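Local atomic coordinates of peptidoglycan D,D-transpeptidase PbpA (Mycobacterium tuberculosis, PDB entry 3UN7), a protein that probably cross-links cell-wall peptidoglycan as a penicillin-binding D,D-transpeptidase and probably takes part in regulating cell length. Residues P388-E400 and P410-A422. Sequence-based numbering, arbitrary orientation.
Sequences PGVQIASKTGTAE and PHAWYIAFAPAQA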
ATOM      1  N   PRO A 388     -13.444 -18.913   6.776  1.00 51.75           N
ATOM      2  CA  PRO A 388     -14.702 -19.613   6.497  1.00 52.74           C
ATOM      3  C   PRO A 388     -15.802 -18.684   5.977  1.00 52.36           C
ATOM      4  O   PRO A 388     -16.144 -17.698   6.634  1.00 52.44           O
ATOM      5  CB  PRO A 388     -15.101 -20.166   7.868  1.00 54.30           C
ATOM      6  CG  PRO A 388     -13.807 -20.376   8.561  1.00 54.48           C
ATOM      7  CD  PRO A 388     -12.906 -19.264   8.105  1.00 52.39           C
ATOM      8  N   GLY A 389     -16.328 -18.999   4.794  1.00 51.78           N
ATOM      9  CA  GLY A 389     -17.459 -18.265   4.219  1.00 50.85           C
ATOM     10  C   GLY A 389     -17.067 -16.929   3.617  1.00 48.75           C
ATOM     11  O   GLY A 389     -17.913 -16.054   3.416  1.00 49.02           O
ATOM     12  N   VAL A 390     -15.777 -16.755   3.357  1.00 46.74           N
ATOM     13  CA  VAL A 390     -15.298 -15.538   2.730  1.00 44.16           C
ATOM     14  C   VAL A 390     -14.431 -15.908   1.539  1.00 42.52           C
ATOM     15  O   VAL A 390     -13.381 -16.555   1.673  1.00 42.06           O
ATOM     16  CB  VAL A 390     -14.555 -14.586   3.717  1.00 43.87           C
ATOM     17  CG1 VAL A 390     -13.817 -13.493   2.956  1.00 42.22           C
ATOM     18  CG2 VAL A 390     -15.535 -13.945   4.708  1.00 44.27           C
ATOM     19  N   GLN A 391     -14.910 -15.515   0.368  1.00 41.15           N
ATOM     20  CA  GLN A 391     -14.201 -15.739  -0.879  1.00 39.32           C
ATOM     21  C   GLN A 391     -13.245 -14.577  -1.124  1.00 37.36           C
ATOM     22  O   GLN A 391     -13.653 -13.414  -1.133  1.00 36.42           O
ATOM     23  CB  GLN A 391     -15.202 -15.850  -2.031  1.00 39.90           C
ATOM     24  CG  GLN A 391     -14.600 -16.327  -3.326  1.00 40.14           C
ATOM     25  CD  GLN A 391     -15.609 -16.347  -4.457  1.00 42.69           C
ATOM     26  OE1 GLN A 391     -16.277 -15.343  -4.736  1.00 43.26           O
ATOM     27  NE2 GLN A 391     -15.722 -17.490  -5.123  1.00 42.79           N
ATOM     28  N   ILE A 392     -11.975 -14.902  -1.320  1.00 35.82           N
ATOM     29  CA  ILE A 392     -10.943 -13.880  -1.488  1.00 34.61           C
ATOM     30  C   ILE A 392     -10.443 -13.968  -2.924  1.00 33.77           C
ATOM     31  O   ILE A 392     -10.232 -15.072  -3.430  1.00 33.94           O
ATOM     32  CB  ILE A 392      -9.762 -14.109  -0.512  1.00 34.10           C
ATOM     33  CG1 ILE A 392     -10.210 -13.927   0.936  1.00 35.23           C
ATOM     34  CG2 ILE A 392      -8.584 -13.166  -0.816  1.00 34.01           C
ATOM     35  CD1 ILE A 392      -9.133 -14.291   1.963  1.00 34.46           C
ATOM     36  N   ALA A 393     -10.296 -12.814  -3.574  1.00 32.50           N
ATOM     37  CA  ALA A 393      -9.642 -12.715  -4.864  1.00 31.70           C
ATOM     38  C   ALA A 393      -8.252 -12.192  -4.548  1.00 31.61           C
ATOM     39  O   ALA A 393      -8.118 -11.202  -3.824  1.00 30.36           O
ATOM     40  CB  ALA A 393     -10.378 -11.722  -5.766  1.00 31.48           C
ATOM     41  N   SER A 394      -7.223 -12.828  -5.091  1.00 31.50           N
ATOM     42  CA  SER A 394      -5.872 -12.421  -4.759  1.00 31.65           C
ATOM     43  C   SER A 394      -4.877 -12.658  -5.883  1.00 32.14           C
ATOM     44  O   SER A 394      -5.182 -13.317  -6.875  1.00 32.86           O
ATOM     45  CB  SER A 394      -5.410 -13.175  -3.506  1.00 32.07           C
ATOM     46  OG  SER A 394      -5.107 -14.530  -3.825  1.00 31.96           O
ATOM     47  N   LYS A 395      -3.673 -12.113  -5.703  1.00 32.95           N
ATOM     48  CA  LYS A 395      -2.514 -12.487  -6.496  1.00 33.71           C
ATOM     49  C   LYS A 395      -1.297 -12.469  -5.566  1.00 34.43           C
ATOM     50  O   LYS A 395      -0.997 -11.433  -4.971  1.00 33.15           O
ATOM     51  CB  LYS A 395      -2.305 -11.521  -7.666  1.00 33.49           C
ATOM     52  CG  LYS A 395      -1.207 -11.972  -8.651  1.00 34.85           C
ATOM     53  CD  LYS A 395      -1.709 -13.128  -9.522  1.00 37.09           C
ATOM     54  CE  LYS A 395      -0.620 -13.706 -10.425  1.00 38.41           C
ATOM     55  NZ  LYS A 395       0.457 -14.367  -9.645  1.00 41.60           N
ATOM     56  N   THR A 396      -0.605 -13.605  -5.438  1.00 35.20           N
ATOM     57  CA  THR A 396       0.627 -13.635  -4.640  1.00 36.50           C
ATOM     58  C   THR A 396       1.824 -13.813  -5.552  1.00 37.47           C
ATOM     59  O   THR A 396       1.775 -14.576  -6.525  1.00 39.19           O
ATOM     60  CB  THR A 396       0.620 -14.687  -3.473  1.00 37.02           C
ATOM     61  OG1 THR A 396       1.396 -15.832  -3.814  1.00 41.73           O
ATOM     62  CG2 THR A 396      -0.759 -15.120  -3.105  1.00 34.88           C
ATOM     63  N   GLY A 397       2.896 -13.079  -5.280  1.00 37.73           N
ATOM     64  CA  GLY A 397       4.091 -13.237  -6.101  1.00 37.37           C
ATOM     65  C   GLY A 397       5.362 -12.800  -5.408  1.00 37.42           C
ATOM     66  O   GLY A 397       5.348 -12.394  -4.240  1.00 36.52           O
ATOM     67  N   THR A 398       6.460 -12.915  -6.137  1.00 36.89           N
ATOM     68  CA  THR A 398       7.752 -12.459  -5.671  1.00 37.50           C
ATOM     69  C   THR A 398       8.249 -11.412  -6.640  1.00 37.29           C
ATOM     70  O   THR A 398       7.739 -11.301  -7.753  1.00 36.15           O
ATOM     71  CB  THR A 398       8.798 -13.590  -5.639  1.00 38.37           C
ATOM     72  OG1 THR A 398       9.013 -14.059  -6.967  1.00 38.57           O
ATOM     73  CG2 THR A 398       8.329 -14.736  -4.798  1.00 39.03           C
ATOM     74  N   ALA A 399       9.249 -10.658  -6.196  1.00 37.68           N
ATOM     75  CA  ALA A 399       9.850  -9.599  -6.984  1.00 38.38           C
ATOM     76  C   ALA A 399      11.342  -9.521  -6.689  1.00 39.26           C
ATOM     77  O   ALA A 399      11.737  -9.226  -5.560  1.00 38.86           O
ATOM     78  CB  ALA A 399       9.179  -8.269  -6.667  1.00 37.54           C
ATOM     79  N   GLU A 400      12.158  -9.802  -7.705  1.00 40.67           N
ATOM     80  CA  GLU A 400      13.604  -9.587  -7.644  1.00 42.75           C
ATOM     81  C   GLU A 400      13.912  -8.098  -7.522  1.00 43.02           C
ATOM     82  O   GLU A 400      13.124  -7.270  -7.966  1.00 42.64           O
ATOM     83  CB  GLU A 400      14.287 -10.174  -8.884  1.00 43.27           C
ATOM     84  CG  GLU A 400      14.118 -11.678  -9.021  1.00 43.80           C
ATOM     85  CD  GLU A 400      15.107 -12.315  -9.999  1.00 46.32           C
ATOM     86  OE1 GLU A 400      15.778 -11.583 -10.775  1.00 49.07           O
ATOM     87  OE2 GLU A 400      15.221 -13.558  -9.975  1.00 48.40           O
ATOM     88  N   PRO A 410      14.256 -12.387  -3.073  1.00 42.52           N
ATOM     89  CA  PRO A 410      13.227 -11.517  -3.637  1.00 40.17           C
ATOM     90  C   PRO A 410      12.189 -11.069  -2.609  1.00 38.23           C
ATOM     91  O   PRO A 410      12.070 -11.678  -1.549  1.00 37.79           O
ATOM     92  CB  PRO A 410      12.579 -12.408  -4.700  1.00 40.15           C
ATOM     93  CG  PRO A 410      13.644 -13.405  -5.047  1.00 41.97           C
ATOM     94  CD  PRO A 410      14.268 -13.704  -3.733  1.00 42.96           C
ATOM     95  N   HIS A 411      11.461  -9.999  -2.928  1.00 36.07           N
ATOM     96  CA  HIS A 411      10.345  -9.532  -2.115  1.00 34.55           C
ATOM     97  C   HIS A 411       9.151 -10.467  -2.261  1.00 33.99           C
ATOM     98  O   HIS A 411       9.024 -11.148  -3.272  1.00 34.04           O
ATOM     99  CB  HIS A 411       9.915  -8.135  -2.558  1.00 33.68           C
ATOM    100  CG  HIS A 411      11.000  -7.105  -2.480  1.00 35.03           C
ATOM    101  ND1 HIS A 411      11.897  -7.045  -1.436  1.00 36.21           N
ATOM    102  CD2 HIS A 411      11.315  -6.076  -3.306  1.00 35.21           C
ATOM    103  CE1 HIS A 411      12.730  -6.035  -1.633  1.00 37.72           C
ATOM    104  NE2 HIS A 411      12.395  -5.431  -2.759  1.00 34.47           N
ATOM    105  N   ALA A 412       8.262 -10.476  -1.271  1.00 32.97           N
ATOM    106  CA  ALA A 412       7.045 -11.277  -1.356  1.00 31.97           C
ATOM    107  C   ALA A 412       5.878 -10.320  -1.275  1.00 31.39           C
ATOM    108  O   ALA A 412       5.807  -9.516  -0.348  1.00 30.82           O
ATOM    109  CB  ALA A 412       6.984 -12.274  -0.228  1.00 32.38           C
ATOM    110  N   TRP A 413       4.982 -10.414  -2.253  1.00 29.98           N
ATOM    111  CA  TRP A 413       3.816  -9.562  -2.352  1.00 29.92           C
ATOM    112  C   TRP A 413       2.556 -10.405  -2.256  1.00 29.72           C
ATOM    113  O   TRP A 413       2.525 -11.541  -2.738  1.00 29.93           O
ATOM    114  CB  TRP A 413       3.757  -8.909  -3.724  1.00 29.59           C
ATOM    115  CG  TRP A 413       4.618  -7.710  -4.001  1.00 29.79           C
ATOM    116  CD1 TRP A 413       5.815  -7.701  -4.659  1.00 30.40           C
ATOM    117  CD2 TRP A 413       4.294  -6.334  -3.732  1.00 29.49           C
ATOM    118  NE1 TRP A 413       6.281  -6.407  -4.781  1.00 30.47           N
ATOM    119  CE2 TRP A 413       5.355  -5.549  -4.235  1.00 29.30           C
ATOM    120  CE3 TRP A 413       3.213  -5.695  -3.101  1.00 29.72           C
ATOM    121  CZ2 TRP A 413       5.380  -4.146  -4.119  1.00 30.82           C
ATOM    122  CZ3 TRP A 413       3.230  -4.283  -2.986  1.00 30.10           C
ATOM    123  CH2 TRP A 413       4.307  -3.533  -3.497  1.00 29.55           C
ATOM    124  N   TYR A 414       1.508  -9.817  -1.684  1.00 29.21           N
ATOM    125  CA  TYR A 414       0.151 -10.356  -1.766  1.00 28.91           C
ATOM    126  C   TYR A 414      -0.759  -9.163  -1.981  1.00 28.94           C
ATOM    127  O   TYR A 414      -0.714  -8.212  -1.216  1.00 29.16           O
ATOM    128  CB  TYR A 414      -0.215 -11.038  -0.457  1.00 29.66           C
ATOM    129  CG  TYR A 414      -1.587 -11.704  -0.373  1.00 29.67           C
ATOM    130  CD1 TYR A 414      -1.835 -12.933  -0.993  1.00 29.61           C
ATOM    131  CD2 TYR A 414      -2.606 -11.133   0.393  1.00 30.11           C
ATOM    132  CE1 TYR A 414      -3.075 -13.565  -0.870  1.00 29.26           C
ATOM    133  CE2 TYR A 414      -3.833 -11.740   0.524  1.00 29.06           C
ATOM    134  CZ  TYR A 414      -4.071 -12.942  -0.118  1.00 30.65           C
ATOM    135  OH  TYR A 414      -5.296 -13.522   0.039  1.00 32.91           O
ATOM    136  N   ILE A 415      -1.564  -9.195  -3.036  1.00 28.78           N
ATOM    137  CA  ILE A 415      -2.609  -8.193  -3.216  1.00 28.13           C
ATOM    138  C   ILE A 415      -3.952  -8.911  -3.310  1.00 28.52           C
ATOM    139  O   ILE A 415      -4.026 -10.007  -3.867  1.00 28.16           O
ATOM    140  CB  ILE A 415      -2.355  -7.238  -4.415  1.00 27.80           C
ATOM    141  CG1 ILE A 415      -2.281  -7.993  -5.752  1.00 29.33           C
ATOM    142  CG2 ILE A 415      -1.052  -6.444  -4.195  1.00 26.64           C
ATOM    143  CD1 ILE A 415      -2.374  -7.066  -6.976  1.00 27.55           C
ATOM    144  N   ALA A 416      -4.998  -8.316  -2.735  1.00 28.26           N
ATOM    145  CA  ALA A 416      -6.246  -9.065  -2.572  1.00 29.84           C
ATOM    146  C   ALA A 416      -7.431  -8.186  -2.270  1.00 29.94           C
ATOM    147  O   ALA A 416      -7.278  -7.033  -1.881  1.00 30.54           O
ATOM    148  CB  ALA A 416      -6.091 -10.138  -1.478  1.00 29.98           C
ATOM    149  N   PHE A 417      -8.618  -8.733  -2.496  1.00 30.82           N
ATOM    150  CA  PHE A 417      -9.849  -8.103  -2.047  1.00 30.95           C
ATOM    151  C   PHE A 417     -10.892  -9.146  -1.671  1.00 31.89           C
ATOM    152  O   PHE A 417     -10.799 -10.299  -2.080  1.00 31.94           O
ATOM    153  CB  PHE A 417     -10.361  -7.064  -3.060  1.00 30.20           C
ATOM    154  CG  PHE A 417     -10.669  -7.614  -4.417  1.00 30.76           C
ATOM    155  CD1 PHE A 417     -11.955  -8.060  -4.720  1.00 30.51           C
ATOM    156  CD2 PHE A 417      -9.689  -7.636  -5.420  1.00 27.95           C
ATOM    157  CE1 PHE A 417     -12.255  -8.542  -6.000  1.00 29.84           C
ATOM    158  CE2 PHE A 417      -9.986  -8.113  -6.698  1.00 28.08           C
ATOM    159  CZ  PHE A 417     -11.271  -8.565  -6.987  1.00 28.70           C
ATOM    160  N   ALA A 418     -11.865  -8.741  -0.863  1.00 32.74           N
ATOM    161  CA  ALA A 418     -12.841  -9.665  -0.311  1.00 33.97           C
ATOM    162  C   ALA A 418     -14.010  -8.878   0.290  1.00 34.89           C
ATOM    163  O   ALA A 418     -13.833  -7.720   0.634  1.00 35.35           O
ATOM    164  CB  ALA A 418     -12.181 -10.540   0.774  1.00 33.54           C
ATOM    165  N   PRO A 419     -15.217  -9.487   0.374  1.00 36.19           N
ATOM    166  CA  PRO A 419     -15.593 -10.742  -0.273  1.00 37.17           C
ATOM    167  C   PRO A 419     -15.536 -10.514  -1.767  1.00 37.35           C
ATOM    168  O   PRO A 419     -15.894  -9.425  -2.228  1.00 37.74           O
ATOM    169  CB  PRO A 419     -17.054 -10.947   0.164  1.00 38.15           C
ATOM    170  CG  PRO A 419     -17.208 -10.128   1.392  1.00 37.57           C
ATOM    171  CD  PRO A 419     -16.334  -8.931   1.159  1.00 36.54           C
ATOM    172  N   ALA A 420     -15.077 -11.501  -2.528  1.00 37.28           N
ATOM    173  CA  ALA A 420     -14.774 -11.267  -3.930  1.00 37.20           C
ATOM    174  C   ALA A 420     -15.967 -10.767  -4.735  1.00 37.96           C
ATOM    175  O   ALA A 420     -15.792 -10.023  -5.703  1.00 37.66           O
ATOM    176  CB  ALA A 420     -14.183 -12.524  -4.579  1.00 37.37           C
ATOM    177  N   GLN A 421     -17.170 -11.173  -4.340  1.00 39.04           N
ATOM    178  CA  GLN A 421     -18.371 -10.864  -5.131  1.00 39.67           C
ATOM    179  C   GLN A 421     -19.025  -9.533  -4.783  1.00 39.58           C
ATOM    180  O   GLN A 421     -19.847  -9.028  -5.558  1.00 40.37           O
ATOM    181  CB  GLN A 421     -19.389 -11.991  -5.045  1.00 40.86           C
ATOM    182  CG  GLN A 421     -19.089 -13.134  -5.977  1.00 42.47           C
ATOM    183  CD  GLN A 421     -20.042 -14.287  -5.814  1.00 46.01           C
ATOM    184  OE1 GLN A 421     -19.693 -15.309  -5.231  1.00 49.87           O
ATOM    185  NE2 GLN A 421     -21.251 -14.141  -6.338  1.00 47.05           N
ATOM    186  N   ALA A 422     -18.646  -8.968  -3.638  1.00 37.84           N
ATOM    187  CA  ALA A 422     -19.137  -7.654  -3.195  1.00 37.77           C
ATOM    188  C   ALA A 422     -18.124  -7.080  -2.199  1.00 36.37           C
ATOM    189  O   ALA A 422     -18.377  -7.072  -1.009  1.00 36.30           O
ATOM    190  CB  ALA A 422     -20.513  -7.799  -2.557  1.00 38.67           C
TER
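From the Ala-393/Phe-417 pair to the Ala-399/His-411 pair, strands 393-399 and 411-418 run antiparallel, their axes 156° apart, and eight backbone hydrogen bonds join the hydrogen-bonded pairs as a hairpin ladder. Beyond its end, after the cis peptide before Pro-419, the N of Ala-420 adds another bond to the O of Gln-391 (2.8 Å).

Side chains then sort by face. On one, the CB of Ala-393 sits over the ring of Phe-417, 3.7 Å from its centroid, a CH-pi contact. Phe-417 can fold back over its partner because CG lies between its backbone N and carbonyl carbon (chi1 60°). Farther along this face, the CB of Ala-399 meets the edge of the Trp-413 indole, 3.9 Å from NE1, whose N-H bonds to the O of Pro-190.

On the opposite face, Tyr-414 reaches along the neighbouring strand: Thr-396 CG2 lies at the ring edge by CD1, Ser-394 CB approaches CE1 (3.5 Å), and Ile-392 CG2 lies 3.4 Å from the OH. That OH and the OG of Ser-394 share OE1 of Glu-378, which pins the ring's far end.

Strand 393-399 carries the Lys-Thr-Gly motif of penicillin-binding proteins and forms an outer edge of the five-stranded sheet. The ladder uses the backbone of Ala-393, Lys-395, Gly-397 and Ala-399, leaving Thr-398 to hydrogen-bond through its backbone to Ser-193, the probable nucleophile, while Lys-395 NZ bonds to Ser-252. One strand edge is thus fixed by the hairpin, and the other brings Thr-398 to the active site, consistent with its backbone N lining the oxyanion hole, as in related enzymes.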